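Local coordinates for type 3 secretion system chaperone PscE (Pseudomonas aeruginosa, PDB 2UWJ), which acts with PscG as a type III secretion chaperone that keeps the needle protein PscF from polymerising prematurely in the cytoplasm, at residues L23-Q28 / G60-L64. Numbering follows the deposited sequence.
Sequences LRQRLQ and GLGIL
Leu61 and Leu64 each push one methyl group against the 23-28 segment, and these two CD2 atoms make most of the short contacts. Leu61 CD2 reaches 3.6 Å from Leu27 CB and 3.7 Å from Gln28 CG; it also approaches Arg24 CG at 4.0 Å, so it sits among three side chains spread over about one turn of helix. Leu27 and Leu61 run past one another in opposite directions, whereas the Arg24 and Gln28 chains cross Leu61 nearly at right angles and meet it through their CG methylenes, with Arg24 O also 3.8 Å from Leu61 CD2. Leu64 CD2, about one turn along helix 44-68, rests on the backbone at Arg24 N (3.6 Å) and beside the side chain of Leu23 (CG, 4.1 Å). Leu64 chi1 of -179° sets CG opposite its own backbone N and carries the branch across to the partner helix. Leu27 CD1 lies 4.0 Å from Gly60 C, packing against the main chain there.

The segment axes approach to 10.2 Å at 160°, an antiparallel pairing of helix 18-40 with helix 44-68, the two long arms of a helical hairpin. Leu61 also packs on Leu31 further along helix 18-40. PscG covers another side of this pair: its Leu9 touches Leu27, its Cys21 meets Ile63, and its Glu8 forms a salt bridge with Arg26, so the contact between the two helices borders the interface with PscG.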
loop_
_atom_site.group_PDB
_atom_site.type_symbol
_atom_site.label_atom_id
_atom_site.label_comp_id
_atom_site.label_asym_id
_atom_site.label_seq_id
_atom_site.Cartn_x
_atom_site.Cartn_y
_atom_site.Cartn_z
ATOM N N LEU A 23 10.977 -11.430 -8.769
ATOM C CA LEU A 23 10.881 -11.859 -7.371
ATOM C C LEU A 23 11.273 -13.353 -7.270
ATOM O O LEU A 23 12.015 -13.738 -6.382
ATOM C CB LEU A 23 9.441 -11.647 -6.872
ATOM C CG LEU A 23 9.167 -12.134 -5.436
ATOM C CD1 LEU A 23 10.177 -11.570 -4.399
ATOM C CD2 LEU A 23 7.751 -11.634 -5.080
ATOM N N ARG A 24 10.755 -14.177 -8.183
ATOM C CA ARG A 24 11.063 -15.598 -8.176
ATOM C C ARG A 24 12.583 -15.830 -8.247
ATOM O O ARG A 24 13.127 -16.657 -7.521
ATOM C CB ARG A 24 10.398 -16.273 -9.369
ATOM C CG ARG A 24 10.786 -17.773 -9.548
ATOM C CD ARG A 24 10.089 -18.426 -10.777
ATOM N NE ARG A 24 10.193 -19.893 -10.721
ATOM C CZ ARG A 24 9.478 -20.767 -11.447
ATOM N NH1 ARG A 24 8.566 -20.352 -12.332
ATOM N NH2 ARG A 24 9.663 -22.080 -11.272
ATOM N N GLN A 25 13.267 -15.094 -9.123
ATOM C CA GLN A 25 14.712 -15.245 -9.254
ATOM C C GLN A 25 15.432 -14.881 -7.992
ATOM O O GLN A 25 16.372 -15.567 -7.589
ATOM C CB GLN A 25 15.242 -14.393 -10.425
ATOM C CG GLN A 25 14.897 -15.020 -11.766
ATOM C CD GLN A 25 15.330 -14.160 -12.964
ATOM O OE1 GLN A 25 15.596 -12.960 -12.826
ATOM N NE2 GLN A 25 15.391 -14.776 -14.140
ATOM N N ARG A 26 14.999 -13.808 -7.337
ATOM C CA ARG A 26 15.656 -13.393 -6.102
ATOM C C ARG A 26 15.460 -14.451 -4.993
ATOM O O ARG A 26 16.368 -14.718 -4.209
ATOM C CB ARG A 26 15.074 -12.077 -5.610
ATOM C CG ARG A 26 15.467 -10.912 -6.464
ATOM C CD ARG A 26 14.917 -9.653 -5.847
ATOM N NE ARG A 26 13.599 -9.354 -6.391
ATOM C CZ ARG A 26 12.693 -8.631 -5.756
ATOM N NH1 ARG A 26 12.995 -8.166 -4.554
ATOM N NH2 ARG A 26 11.528 -8.345 -6.341
ATOM N N LEU A 27 14.260 -15.016 -4.926
ATOM C CA LEU A 27 13.948 -16.039 -3.921
ATOM C C LEU A 27 14.792 -17.310 -4.210
ATOM O O LEU A 27 15.376 -17.906 -3.312
ATOM C CB LEU A 27 12.444 -16.387 -3.985
ATOM C CG LEU A 27 11.464 -15.284 -3.515
ATOM C CD1 LEU A 27 10.002 -15.745 -3.824
ATOM C CD2 LEU A 27 11.687 -14.982 -1.989
ATOM N N GLN A 28 14.802 -17.739 -5.454
ATOM C CA GLN A 28 15.593 -18.928 -5.854
ATOM C C GLN A 28 17.083 -18.714 -5.582
ATOM O O GLN A 28 17.755 -19.596 -5.046
ATOM C CB GLN A 28 15.378 -19.226 -7.325
ATOM C CG GLN A 28 13.959 -19.584 -7.652
ATOM C CD GLN A 28 13.780 -19.795 -9.141
ATOM O OE1 GLN A 28 14.367 -19.062 -9.930
ATOM N NE2 GLN A 28 12.970 -20.796 -9.537
ATOM N N GLY A 60 7.873 -19.003 0.327
ATOM C CA GLY A 60 7.644 -17.841 -0.532
ATOM C C GLY A 60 7.478 -18.228 -1.998
ATOM O O GLY A 60 6.634 -17.672 -2.708
ATOM N N LEU A 61 8.315 -19.158 -2.474
ATOM C CA LEU A 61 8.251 -19.618 -3.871
ATOM C C LEU A 61 6.934 -20.347 -4.110
ATOM O O LEU A 61 6.295 -20.203 -5.164
ATOM C CB LEU A 61 9.446 -20.551 -4.179
ATOM C CG LEU A 61 10.754 -19.734 -4.317
ATOM C CD1 LEU A 61 11.963 -20.672 -4.126
ATOM C CD2 LEU A 61 10.815 -19.087 -5.719
ATOM N N GLY A 62 6.525 -21.126 -3.115
ATOM C CA GLY A 62 5.268 -21.845 -3.230
ATOM C C GLY A 62 4.084 -20.850 -3.236
ATOM O O GLY A 62 3.139 -20.982 -3.995
ATOM N N ILE A 63 4.111 -19.834 -2.396
ATOM C CA ILE A 63 2.990 -18.891 -2.442
ATOM C C ILE A 63 3.022 -18.147 -3.810
ATOM O O ILE A 63 1.994 -18.016 -4.463
ATOM C CB ILE A 63 3.088 -17.916 -1.277
ATOM C CG1 ILE A 63 2.834 -18.711 0.047
ATOM C CG2 ILE A 63 2.104 -16.671 -1.529
ATOM C CD1 ILE A 63 3.289 -18.002 1.289
ATOM N N LEU A 64 4.200 -17.689 -4.249
ATOM C CA LEU A 64 4.311 -16.954 -5.521
ATOM C C LEU A 64 3.744 -17.766 -6.692
ATOM O O LEU A 64 3.006 -17.240 -7.531
ATOM C CB LEU A 64 5.758 -16.601 -5.811
ATOM C CG LEU A 64 5.989 -15.794 -7.111
ATOM C CD1 LEU A 64 5.173 -14.442 -7.103
ATOM C CD2 LEU A 64 7.526 -15.478 -7.182
#